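Local coordinates for DNA mismatch repair protein MutL (PDB 6LZI), which probably binds and hydrolyses ATP through its Bergerat-fold ATPase domain as part of its work as a DNA mismatch repair endonuclease, at residues A[198-201]-A[207-210]; A[249-254]-A[261-266]; A[100-105]-A[125-130]; A[93-98]-A[137-142]. One frame throughout, in Å; residues are numbered along the deposited sequence.

Contact 1: residues A[198-201]-A[207-210]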
loop_
_atom_site.group_PDB
_atom_site.type_symbol
_atom_site.label_atom_id
_atom_site.label_comp_id
_atom_site.label_asym_id
_atom_site.label_seq_id
_atom_site.Cartn_x
_atom_site.Cartn_y
_atom_site.Cartn_z
ATOM N N GLU A 198 -10.957 14.488 -2.542
ATOM C CA GLU A 198 -9.845 14.896 -3.404
ATOM C C GLU A 198 -8.941 13.718 -3.733
ATOM O O GLU A 198 -8.461 13.596 -4.878
ATOM C CB GLU A 198 -9.016 15.999 -2.759
ATOM C CG GLU A 198 -9.734 17.300 -2.760
ATOM C CD GLU A 198 -9.329 18.200 -1.606
ATOM O OE1 GLU A 198 -8.412 17.849 -0.806
ATOM O OE2 GLU A 198 -9.946 19.285 -1.504
ATOM N N ARG A 199 -8.724 12.826 -2.743
ATOM C CA ARG A 199 -7.827 11.689 -2.928
ATOM C C ARG A 199 -8.445 10.657 -3.877
ATOM O O ARG A 199 -7.767 10.144 -4.780
ATOM C CB ARG A 199 -7.516 11.079 -1.560
ATOM C CG ARG A 199 -6.798 9.713 -1.571
ATOM C CD ARG A 199 -5.496 9.767 -2.394
ATOM N NE ARG A 199 -4.541 10.691 -1.788
ATOM C CZ ARG A 199 -3.699 10.404 -0.809
ATOM N NH1 ARG A 199 -3.602 9.211 -0.197
ATOM N NH2 ARG A 199 -2.845 11.352 -0.456
ATOM N N VAL A 200 -9.742 10.399 -3.739
ATOM C CA VAL A 200 -10.414 9.543 -4.708
ATOM C C VAL A 200 -10.257 10.085 -6.110
ATOM O O VAL A 200 -10.006 9.333 -7.048
ATOM C CB VAL A 200 -11.896 9.389 -4.331
ATOM C CG1 VAL A 200 -12.606 8.597 -5.390
ATOM C CG2 VAL A 200 -11.894 8.573 -3.062
ATOM N N GLU A 201 -10.467 11.383 -6.265
ATOM C CA GLU A 201 -10.516 11.961 -7.590
ATOM C C GLU A 201 -9.130 11.970 -8.232
ATOM O O GLU A 201 -9.006 11.733 -9.443
ATOM C CB GLU A 201 -11.165 13.320 -7.485
ATOM C CG GLU A 201 -12.631 13.121 -7.176
ATOM C CD GLU A 201 -13.417 14.379 -7.010
ATOM O OE1 GLU A 201 -14.644 14.267 -6.982
ATOM O OE2 GLU A 201 -12.825 15.478 -6.953
ATOM N N LYS A 207 -14.017 13.287 -11.819
ATOM C CA LYS A 207 -14.843 13.945 -10.826
ATOM C C LYS A 207 -15.917 12.983 -10.344
ATOM O O LYS A 207 -16.470 12.210 -11.126
ATOM C CB LYS A 207 -15.483 15.206 -11.411
ATOM C CG LYS A 207 -16.607 15.718 -10.578
ATOM C CD LYS A 207 -16.090 16.197 -9.236
ATOM C CE LYS A 207 -17.165 16.898 -8.473
ATOM N NZ LYS A 207 -16.583 17.339 -7.183
ATOM N N THR A 208 -16.164 12.999 -9.040
ATOM C CA THR A 208 -17.111 12.098 -8.428
ATOM C C THR A 208 -18.179 12.888 -7.700
ATOM O O THR A 208 -18.007 14.060 -7.364
ATOM C CB THR A 208 -16.453 11.115 -7.432
ATOM O OG1 THR A 208 -16.043 11.811 -6.256
ATOM C CG2 THR A 208 -15.235 10.295 -8.043
ATOM N N GLU A 209 -19.270 12.194 -7.432
ATOM C CA GLU A 209 -20.340 12.665 -6.566
ATOM C C GLU A 209 -20.274 11.800 -5.327
ATOM O O GLU A 209 -20.109 10.567 -5.433
ATOM C CB GLU A 209 -21.725 12.535 -7.200
ATOM C CG GLU A 209 -22.839 13.020 -6.274
ATOM C CD GLU A 209 -24.225 13.000 -6.933
ATOM O OE1 GLU A 209 -25.200 13.473 -6.295
ATOM O OE2 GLU A 209 -24.335 12.529 -8.090
ATOM N N GLU A 210 -20.341 12.452 -4.170
ATOM C CA GLU A 210 -20.291 11.773 -2.892
ATOM C C GLU A 210 -21.715 11.477 -2.431
ATOM O O GLU A 210 -22.543 12.378 -2.368
ATOM C CB GLU A 210 -19.571 12.669 -1.882
ATOM C CG GLU A 210 -19.547 12.144 -0.462
ATOM C CD GLU A 210 -18.655 12.968 0.439
ATOM O OE1 GLU A 210 -18.157 14.025 0.007
ATOM O OE2 GLU A 210 -18.440 12.533 1.582
#
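Glu201 and Thr208 meet through one carboxylate oxygen, which takes two hydrogen bonds from the threonine. Thr208 N donates to Glu201 OE1 over 2.9 Å, with an N-H...O angle of 157°, and comes from above the carboxylate plane, 45° out of it. Thr208 OG1 donates to the same Glu201 OE1, also at 2.9 Å, but arrives on the anti side and much nearer the plane. The hydroxyl can join the amide in this because it sits between the threonine's own N and carbonyl carbon (chi1 71°).

Charge adds to the grip. Lys207 runs alongside the glutamate and points the same way, its chain bent at chi2, so that Lys207 CD lies against Glu201 OE1 at 3.3 Å and Lys207 NZ stands 3.6 Å from Glu201 OE1, a long salt bridge. Lys197 NZ forms another salt bridge to this oxygen and also donates to Thr208 O, and the two lysines probably favour the ionised carboxylate. A glutamine here has no negative charge and would probably leave the ammonium groups of Lys207 and Lys197 close together without their shared counter-ion.

Apolar contact is slighter. Thr208 CG2 turns to Glu201 CG at 3.9 Å and to Val200 CG1 at 4.1 Å, the valine crossing the threonine at about a right angle.

The contact closes the short turn from helix 196-204 into the edge strand 209-213. Val200 and Thr208 both lean on Phe223 of the adjoining strand 219-225, and Val200 reaches on to strand 260-266.

Contact 2: residues A[249-254]-A[261-266]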
loop_
_atom_site.group_PDB
_atom_site.type_symbol
_atom_site.label_atom_id
_atom_site.label_comp_id
_atom_site.label_asym_id
_atom_site.label_seq_id
_atom_site.Cartn_x
_atom_site.Cartn_y
_atom_site.Cartn_z
ATOM N N GLU A 249 -20.562 -7.321 -7.893
ATOM C CA GLU A 249 -21.645 -7.564 -8.840
ATOM C C GLU A 249 -22.880 -6.748 -8.482
ATOM O O GLU A 249 -23.593 -6.265 -9.366
ATOM C CB GLU A 249 -22.014 -9.053 -8.871
ATOM C CG GLU A 249 -20.925 -10.011 -9.369
ATOM C CD GLU A 249 -21.357 -11.475 -9.277
ATOM O OE1 GLU A 249 -21.201 -12.224 -10.271
ATOM O OE2 GLU A 249 -21.869 -11.877 -8.208
ATOM N N PHE A 250 -23.164 -6.612 -7.183
ATOM C CA PHE A 250 -24.333 -5.855 -6.753
ATOM C C PHE A 250 -24.124 -4.359 -6.953
ATOM O O PHE A 250 -25.080 -3.633 -7.248
ATOM C CB PHE A 250 -24.639 -6.170 -5.290
ATOM C CG PHE A 250 -25.856 -5.466 -4.749
ATOM C CD1 PHE A 250 -25.764 -4.182 -4.234
ATOM C CD2 PHE A 250 -27.088 -6.101 -4.735
ATOM C CE1 PHE A 250 -26.877 -3.539 -3.732
ATOM C CE2 PHE A 250 -28.203 -5.465 -4.229
ATOM C CZ PHE A 250 -28.107 -4.183 -3.723
ATOM N N LEU A 251 -22.887 -3.873 -6.762
ATOM C CA LEU A 251 -22.583 -2.484 -7.112
ATOM C C LEU A 251 -22.679 -2.275 -8.619
ATOM O O LEU A 251 -23.172 -1.249 -9.086
ATOM C CB LEU A 251 -21.184 -2.093 -6.614
ATOM C CG LEU A 251 -20.869 -1.988 -5.128
ATOM C CD1 LEU A 251 -19.361 -1.803 -4.979
ATOM C CD2 LEU A 251 -21.631 -0.828 -4.463
ATOM N N ARG A 252 -22.225 -3.251 -9.401
ATOM C CA ARG A 252 -22.464 -3.212 -10.836
ATOM C C ARG A 252 -23.960 -3.172 -11.143
ATOM O O ARG A 252 -24.405 -2.396 -11.996
ATOM C CB ARG A 252 -21.808 -4.429 -11.492
ATOM C CG ARG A 252 -21.775 -4.414 -13.013
ATOM C CD ARG A 252 -20.910 -5.565 -13.545
ATOM N NE ARG A 252 -19.488 -5.404 -13.225
ATOM C CZ ARG A 252 -18.825 -6.123 -12.314
ATOM N NH1 ARG A 252 -19.454 -7.057 -11.614
ATOM N NH2 ARG A 252 -17.530 -5.897 -12.100
ATOM N N LYS A 253 -24.757 -3.951 -10.413
ATOM C CA LYS A 253 -26.179 -4.009 -10.717
ATOM C C LYS A 253 -26.923 -2.718 -10.337
ATOM O O LYS A 253 -27.792 -2.265 -11.091
ATOM C CB LYS A 253 -26.815 -5.220 -10.042
ATOM C CG LYS A 253 -27.943 -5.767 -10.900
ATOM C CD LYS A 253 -27.421 -5.869 -12.345
ATOM C CE LYS A 253 -28.471 -6.321 -13.348
ATOM N NZ LYS A 253 -27.864 -6.387 -14.715
ATOM N N VAL A 254 -26.624 -2.108 -9.181
ATOM C CA VAL A 254 -27.382 -0.907 -8.807
ATOM C C VAL A 254 -26.732 0.393 -9.300
ATOM O O VAL A 254 -27.414 1.429 -9.377
ATOM C CB VAL A 254 -27.636 -0.821 -7.287
ATOM C CG1 VAL A 254 -28.410 -2.048 -6.797
ATOM C CG2 VAL A 254 -26.324 -0.607 -6.478
ATOM N N VAL A 261 -17.248 3.234 -8.784
ATOM C CA VAL A 261 -17.905 3.240 -7.478
ATOM C C VAL A 261 -16.859 2.942 -6.425
ATOM O O VAL A 261 -16.244 1.874 -6.456
ATOM C CB VAL A 261 -19.037 2.212 -7.376
ATOM C CG1 VAL A 261 -19.645 2.279 -5.978
ATOM C CG2 VAL A 261 -20.128 2.436 -8.451
ATOM N N VAL A 262 -16.632 3.883 -5.494
ATOM C CA VAL A 262 -15.719 3.644 -4.398
ATOM C C VAL A 262 -16.546 3.704 -3.147
ATOM O O VAL A 262 -17.048 4.769 -2.782
ATOM C CB VAL A 262 -14.571 4.661 -4.328
ATOM C CG1 VAL A 262 -13.618 4.258 -3.201
ATOM C CG2 VAL A 262 -13.879 4.784 -5.689
ATOM N N LEU A 263 -16.685 2.570 -2.478
ATOM C CA LEU A 263 -17.576 2.446 -1.342
ATOM C C LEU A 263 -16.774 2.249 -0.065
ATOM O O LEU A 263 -16.016 1.282 0.062
ATOM C CB LEU A 263 -18.546 1.281 -1.535
ATOM C CG LEU A 263 -19.433 0.907 -0.343
ATOM C CD1 LEU A 263 -20.484 1.981 -0.069
ATOM C CD2 LEU A 263 -20.098 -0.434 -0.593
ATOM N N TYR A 264 -16.965 3.159 0.878
ATOM C CA TYR A 264 -16.409 3.052 2.226
ATOM C C TYR A 264 -17.530 2.651 3.164
ATOM O O TYR A 264 -18.441 3.441 3.424
ATOM C CB TYR A 264 -15.797 4.382 2.666
ATOM C CG TYR A 264 -14.645 4.791 1.782
ATOM C CD1 TYR A 264 -14.867 5.482 0.568
ATOM C CD2 TYR A 264 -13.358 4.463 2.152
ATOM C CE1 TYR A 264 -13.749 5.839 -0.223
ATOM C CE2 TYR A 264 -12.251 4.801 1.342
ATOM C CZ TYR A 264 -12.493 5.515 0.171
ATOM O OH TYR A 264 -11.439 5.843 -0.657
ATOM N N ALA A 265 -17.471 1.419 3.654
ATOM C CA ALA A 265 -18.459 0.895 4.577
ATOM C C ALA A 265 -17.840 0.811 5.967
ATOM O O ALA A 265 -16.690 0.385 6.120
ATOM C CB ALA A 265 -18.942 -0.487 4.133
ATOM N N GLU A 266 -18.614 1.220 6.964
ATOM C CA GLU A 266 -18.258 1.122 8.371
ATOM C C GLU A 266 -19.330 0.289 9.055
ATOM O O GLU A 266 -20.506 0.665 9.052
ATOM C CB GLU A 266 -18.167 2.508 9.004
ATOM C CG GLU A 266 -17.201 2.617 10.182
ATOM C CD GLU A 266 -17.713 3.594 11.216
ATOM O OE1 GLU A 266 -18.845 3.392 11.714
ATOM O OE2 GLU A 266 -17.013 4.592 11.494
#
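Leu251 packs against Val261 and Leu263 in a small, wholly apolar helix-on-sheet contact, buried in the second domain of the chain, whose family belongs to the S5-like clan. The leucine projects from helix 245-254 onto strand 260-266, the middle strand of a five-stranded mixed sheet. Six residues link the two segments, so the chain leaves the helix and turns back beneath it as a strand.

Val261 and Leu263 are two apart on the strand and therefore face the helix together, whereas Val262 and Tyr264 between and beyond them point to the other side of the sheet, where helix 196-204 lies. The layer around Leu251 is completed by Tyr233 and Val235 of the neighbouring strand 232-237 and by Val295 of helix 292-298. With no polar group taking part, the contact between the two segments is made by methyl groups.

One methyl does the touching. Leu251 has its CG anti to the carbonyl carbon (chi1 -67°), which sends the branched end down toward the strand. There Leu251 CD2 bridges the two strand residues, 4.2 Å from Leu263 CD2 and 4.0 Å from Val261 CG1.

Contact 3: residues A[100-105]-A[125-130]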
loop_
_atom_site.group_PDB
_atom_site.type_symbol
_atom_site.label_atom_id
_atom_site.label_comp_id
_atom_site.label_asym_id
_atom_site.label_seq_id
_atom_site.Cartn_x
_atom_site.Cartn_y
_atom_site.Cartn_z
ATOM N N LYS A 100 18.074 -10.470 -0.626
ATOM C CA LYS A 100 19.227 -9.662 -0.204
ATOM C C LYS A 100 18.667 -8.351 0.345
ATOM O O LYS A 100 18.222 -7.475 -0.407
ATOM C CB LYS A 100 20.186 -9.423 -1.367
ATOM C CG LYS A 100 20.992 -10.667 -1.937
ATOM C CD LYS A 100 21.460 -10.405 -3.379
ATOM C CE LYS A 100 22.537 -11.379 -3.901
ATOM N NZ LYS A 100 22.413 -12.717 -3.285
ATOM N N PHE A 101 18.697 -8.234 1.652
ATOM C CA PHE A 101 17.797 -7.377 2.409
ATOM C C PHE A 101 18.612 -6.325 3.132
ATOM O O PHE A 101 19.535 -6.663 3.881
ATOM C CB PHE A 101 17.013 -8.260 3.411
ATOM C CG PHE A 101 16.108 -7.497 4.338
ATOM C CD1 PHE A 101 16.585 -7.061 5.569
ATOM C CD2 PHE A 101 14.729 -7.368 4.062
ATOM C CE1 PHE A 101 15.722 -6.367 6.437
ATOM C CE2 PHE A 101 13.894 -6.670 4.932
ATOM C CZ PHE A 101 14.368 -6.201 6.099
ATOM N N LYS A 102 18.273 -5.046 2.958
ATOM C CA LYS A 102 18.828 -4.059 3.867
ATOM C C LYS A 102 17.707 -3.316 4.582
ATOM O O LYS A 102 16.705 -2.978 3.983
ATOM C CB LYS A 102 19.713 -3.027 3.130
ATOM C CG LYS A 102 21.058 -3.543 2.688
ATOM C CD LYS A 102 21.934 -2.432 2.171
ATOM C CE LYS A 102 23.176 -3.017 1.467
ATOM N NZ LYS A 102 23.654 -2.020 0.459
ATOM N N LEU A 103 17.888 -3.016 5.840
ATOM C CA LEU A 103 16.952 -2.095 6.488
ATOM C C LEU A 103 17.766 -1.026 7.188
ATOM O O LEU A 103 18.650 -1.350 7.957
ATOM C CB LEU A 103 16.093 -2.800 7.514
ATOM C CG LEU A 103 15.114 -1.983 8.424
ATOM C CD1 LEU A 103 13.803 -2.793 8.781
ATOM C CD2 LEU A 103 15.719 -1.558 9.701
ATOM N N ARG A 104 17.502 0.237 6.901
ATOM C CA ARG A 104 18.133 1.303 7.653
ATOM C C ARG A 104 17.042 2.116 8.348
ATOM O O ARG A 104 15.960 2.304 7.796
ATOM C CB ARG A 104 19.025 2.201 6.743
ATOM C CG ARG A 104 18.286 3.007 5.643
ATOM C CD ARG A 104 19.363 3.794 4.836
ATOM N NE ARG A 104 20.194 2.815 4.109
ATOM C CZ ARG A 104 19.833 2.292 2.933
ATOM N NH1 ARG A 104 18.664 2.629 2.382
ATOM N NH2 ARG A 104 20.616 1.394 2.297
ATOM N N SER A 105 17.317 2.566 9.565
ATOM C CA SER A 105 16.308 3.320 10.343
ATOM C C SER A 105 16.973 4.267 11.339
ATOM O O SER A 105 17.976 3.941 11.991
ATOM C CB SER A 105 15.352 2.383 11.111
ATOM O OG SER A 105 14.279 3.101 11.670
ATOM N N GLY A 125 25.950 -7.970 8.667
ATOM C CA GLY A 125 26.569 -6.891 9.411
ATOM C C GLY A 125 25.569 -5.783 9.641
ATOM O O GLY A 125 24.471 -5.780 9.098
ATOM N N THR A 126 25.981 -4.835 10.480
ATOM C CA THR A 126 25.251 -3.611 10.735
ATOM C C THR A 126 26.221 -2.460 10.640
ATOM O O THR A 126 27.444 -2.623 10.761
ATOM C CB THR A 126 24.604 -3.538 12.117
ATOM O OG1 THR A 126 25.623 -3.277 13.095
ATOM C CG2 THR A 126 23.920 -4.848 12.445
ATOM N N ARG A 127 25.641 -1.283 10.503
ATOM C CA ARG A 127 26.446 -0.100 10.253
ATOM C C ARG A 127 25.707 1.113 10.794
ATOM O O ARG A 127 24.482 1.182 10.720
ATOM C CB ARG A 127 26.692 0.085 8.757
ATOM C CG ARG A 127 27.754 -0.855 8.130
ATOM C CD ARG A 127 27.559 -0.931 6.629
ATOM N NE ARG A 127 26.924 -2.188 6.248
ATOM C CZ ARG A 127 26.102 -2.312 5.216
ATOM N NH1 ARG A 127 25.821 -1.255 4.466
ATOM N NH2 ARG A 127 25.558 -3.484 4.938
ATOM N N ARG A 128 26.486 2.106 11.250
ATOM C CA ARG A 128 25.918 3.431 11.520
ATOM C C ARG A 128 25.772 4.213 10.221
ATOM O O ARG A 128 26.651 4.165 9.365
ATOM C CB ARG A 128 26.823 4.193 12.488
ATOM C CG ARG A 128 27.028 3.467 13.810
ATOM C CD ARG A 128 28.243 4.023 14.614
ATOM N NE ARG A 128 28.192 5.484 14.782
ATOM C CZ ARG A 128 29.257 6.253 15.006
ATOM N NH1 ARG A 128 30.496 5.705 15.057
ATOM N NH2 ARG A 128 29.108 7.583 15.148
ATOM N N VAL A 129 24.658 4.904 10.044
ATOM C CA VAL A 129 24.409 5.580 8.761
ATOM C C VAL A 129 23.797 6.938 9.014
ATOM O O VAL A 129 23.001 7.108 9.947
ATOM C CB VAL A 129 23.526 4.751 7.793
ATOM C CG1 VAL A 129 24.213 3.423 7.436
ATOM C CG2 VAL A 129 22.142 4.479 8.403
ATOM N N GLY A 130 24.194 7.927 8.192
ATOM C CA GLY A 130 23.504 9.215 8.243
ATOM C C GLY A 130 22.250 9.202 7.376
ATOM O O GLY A 130 22.325 8.865 6.191
HETATM O O HOH W 1 24.469 0.007 2.074
#
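Two strands of the large sheet of the Bergerat ATPase fold, 100-106 and the outermost 122-129, face each other across the intervening strand 113-119, and Lys102 and Arg127 meet over it by way of a water. Both strands are antiparallel to the one between them and so run in parallel; their backbones do not pair, and contact is left to side chains on one face.

The bridging water accepts from Lys102 NZ at 2.7 Å and from Arg127 NH1 at 3.0 Å, lying in the plane of the guanidinium at its edge. Lys102 gets there by an almost fully extended chain, which also brings Lys102 CE to the guanidinium edge, 4.2 Å from Arg127 NH2. The like charges, with Lys102 NZ 4.6 Å from Arg127 NH1, are probably offset by acids of the strand between: Glu115 and Glu117 form salt bridges to Arg127. Further along, Val129 CG2 touches Arg104 CB at 4.2 Å, while the Arg104 guanidinium is engaged by Glu115, Glu136 and Glu138.

This charged surface is one side of the sheet. Phe101 and Leu103 point to the other, where they pack under helix 91-96 and against strand 134-140.

Contact 4: residues A[93-98]-A[137-142]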
loop_
_atom_site.group_PDB
_atom_site.type_symbol
_atom_site.label_atom_id
_atom_site.label_comp_id
_atom_site.label_asym_id
_atom_site.label_seq_id
_atom_site.Cartn_x
_atom_site.Cartn_y
_atom_site.Cartn_z
ATOM N N TYR A 93 11.267 -10.916 8.869
ATOM C CA TYR A 93 12.059 -12.136 8.856
ATOM C C TYR A 93 11.788 -12.912 7.593
ATOM O O TYR A 93 12.705 -13.428 6.927
ATOM C CB TYR A 93 11.698 -12.999 10.044
ATOM C CG TYR A 93 12.313 -14.357 9.985
ATOM C CD1 TYR A 93 13.649 -14.535 10.222
ATOM C CD2 TYR A 93 11.539 -15.468 9.691
ATOM C CE1 TYR A 93 14.222 -15.807 10.158
ATOM C CE2 TYR A 93 12.096 -16.748 9.646
ATOM C CZ TYR A 93 13.428 -16.901 9.873
ATOM O OH TYR A 93 13.963 -18.171 9.814
ATOM N N SER A 94 10.509 -13.062 7.292
ATOM C CA SER A 94 10.136 -13.863 6.158
ATOM C C SER A 94 10.601 -13.175 4.869
ATOM O O SER A 94 11.078 -13.854 3.946
ATOM C CB SER A 94 8.620 -14.156 6.262
ATOM O OG SER A 94 7.911 -13.424 5.307
ATOM N N ILE A 95 10.618 -11.825 4.821
ATOM C CA ILE A 95 11.133 -11.122 3.625
ATOM C C ILE A 95 12.649 -11.240 3.536
ATOM O O ILE A 95 13.200 -11.478 2.458
ATOM C CB ILE A 95 10.713 -9.637 3.647
ATOM C CG1 ILE A 95 9.184 -9.506 3.490
ATOM C CG2 ILE A 95 11.435 -8.781 2.527
ATOM C CD1 ILE A 95 8.666 -8.095 3.750
ATOM N N SER A 96 13.337 -11.098 4.645
ATOM C CA SER A 96 14.809 -11.111 4.573
ATOM C C SER A 96 15.356 -12.496 4.289
ATOM O O SER A 96 16.486 -12.638 3.795
ATOM C CB SER A 96 15.363 -10.604 5.887
ATOM O OG SER A 96 15.105 -11.558 6.945
ATOM N N SER A 97 14.560 -13.522 4.543
ATOM C CA SER A 97 15.106 -14.850 4.335
ATOM C C SER A 97 15.018 -15.314 2.881
ATOM O O SER A 97 15.432 -16.450 2.554
ATOM C CB SER A 97 14.395 -15.799 5.293
ATOM O OG SER A 97 13.046 -15.949 4.984
ATOM N N VAL A 98 14.548 -14.456 1.991
ATOM C CA VAL A 98 14.169 -14.828 0.637
ATOM C C VAL A 98 14.669 -13.703 -0.270
ATOM O O VAL A 98 14.213 -13.523 -1.386
ATOM C CB VAL A 98 12.649 -15.120 0.691
ATOM C CG1 VAL A 98 11.677 -13.988 0.370
ATOM C CG2 VAL A 98 12.278 -16.535 0.484
ATOM N N VAL A 137 13.692 0.376 3.626
ATOM C CA VAL A 137 13.942 -1.052 3.472
ATOM C C VAL A 137 14.182 -1.301 1.987
ATOM O O VAL A 137 13.438 -0.783 1.125
ATOM C CB VAL A 137 12.725 -1.853 4.004
ATOM C CG1 VAL A 137 13.016 -3.375 3.915
ATOM C CG2 VAL A 137 12.502 -1.445 5.433
ATOM N N GLU A 138 15.255 -2.044 1.673
ATOM C CA GLU A 138 15.588 -2.406 0.291
ATOM C C GLU A 138 15.593 -3.914 0.236
ATOM O O GLU A 138 16.331 -4.550 0.981
ATOM C CB GLU A 138 16.968 -1.867 -0.109
ATOM C CG GLU A 138 16.890 -0.373 -0.024
ATOM C CD GLU A 138 18.131 0.316 -0.496
ATOM O OE1 GLU A 138 19.005 -0.385 -1.030
ATOM O OE2 GLU A 138 18.207 1.549 -0.313
ATOM N N VAL A 139 14.764 -4.468 -0.646
ATOM C CA VAL A 139 14.666 -5.913 -0.866
ATOM C C VAL A 139 15.119 -6.215 -2.300
ATOM O O VAL A 139 14.503 -5.737 -3.268
ATOM C CB VAL A 139 13.214 -6.360 -0.627
ATOM C CG1 VAL A 139 13.064 -7.824 -0.870
ATOM C CG2 VAL A 139 12.888 -5.943 0.835
ATOM N N ARG A 140 16.272 -6.872 -2.428
ATOM C CA ARG A 140 16.851 -7.131 -3.737
ATOM C C ARG A 140 16.818 -8.606 -4.058
ATOM O O ARG A 140 17.000 -9.422 -3.160
ATOM C CB ARG A 140 18.310 -6.652 -3.811
ATOM C CG ARG A 140 18.407 -5.107 -3.908
ATOM C CD ARG A 140 19.863 -4.655 -4.132
ATOM N NE ARG A 140 19.806 -3.234 -4.482
ATOM C CZ ARG A 140 19.541 -2.763 -5.711
ATOM N NH1 ARG A 140 19.322 -3.587 -6.743
ATOM N NH2 ARG A 140 19.473 -1.461 -5.910
ATOM N N ASP A 141 16.713 -8.892 -5.361
ATOM C CA ASP A 141 16.870 -10.230 -5.917
ATOM C C ASP A 141 15.956 -11.232 -5.220
ATOM O O ASP A 141 16.401 -12.279 -4.730
ATOM C CB ASP A 141 18.311 -10.668 -5.802
ATOM C CG ASP A 141 19.210 -9.881 -6.727
ATOM O OD1 ASP A 141 18.679 -9.095 -7.554
ATOM O OD2 ASP A 141 20.438 -10.073 -6.641
ATOM N N LEU A 142 14.667 -10.890 -5.218
ATOM C CA LEU A 142 13.704 -11.646 -4.427
ATOM C C LEU A 142 13.727 -13.062 -4.958
ATOM O O LEU A 142 13.795 -13.267 -6.184
ATOM C CB LEU A 142 12.324 -11.001 -4.546
ATOM C CG LEU A 142 11.123 -11.640 -3.823
ATOM C CD1 LEU A 142 11.423 -11.542 -2.318
ATOM C CD2 LEU A 142 9.798 -10.972 -4.206
#
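Ser97 OG donates to Ser94 O at 3.1 Å, with the donor 40° out of the carbonyl plane, and this bond tightens the end of helix 91-96 just where Val98 turns off to meet Leu142. Val98 and Leu142 then lie side by side, pointing the same way. Leu142 CD1 is tucked against both backbone and side chain of its partner, 3.5 Å from Val98 O and 3.6 Å from Val98 CG1. The leucine reaches this spot with CG anti to its N (chi1 178°). Just past the segment, Phe143 pairs with Val98 by a backbone hydrogen bond.

Here the helix lies on the sheet of the Bergerat ATP-binding fold. Its first turn holds Ala91 and Leu92, which with Glu90 line the ADP pocket, within the GFRGEAL motif known from the MutL family. Strand 134-140, which the helix covers, sits between strands 100-106 and 46-51.

Deeper in, the Ile95 and Val139 side chains cross at about a right angle, and the branch methyl Ile95 CG2 touches both valine methyls, at 3.6 Å to Val139 CG2 and 3.9 Å to Val139 CG1. Leu23 and Glu22 of helix 16-29 close over the isoleucine, and Ile13 adds to the cover. The Ile95 side chain is about 7 Å from the bound ADP and about 8 Å from the magnesium ion.

How the contacts relate
The four contacts fall into two pairs, one in each domain, on opposite sides of the chain's centre. Contacts 3 and 4, centred 13 Å apart, share the eight-stranded sheet of the ATPase domain: strands 100-106 and 134-140 are neighbours in it, and Lys102 N probably bonds to Glu138 O at 2.8 Å. Along the chain the segments of contact 3 fall between those of contact 4. Contacts 1 and 2 follow in series, their centres 15 Å apart, on the five-stranded sheet, where Val200 CG1 packs on Val262 CG2 at 4.0 Å. Nearest atoms of different pairs are about 20 Å or more apart, so each pair belongs to its own sheet and domain.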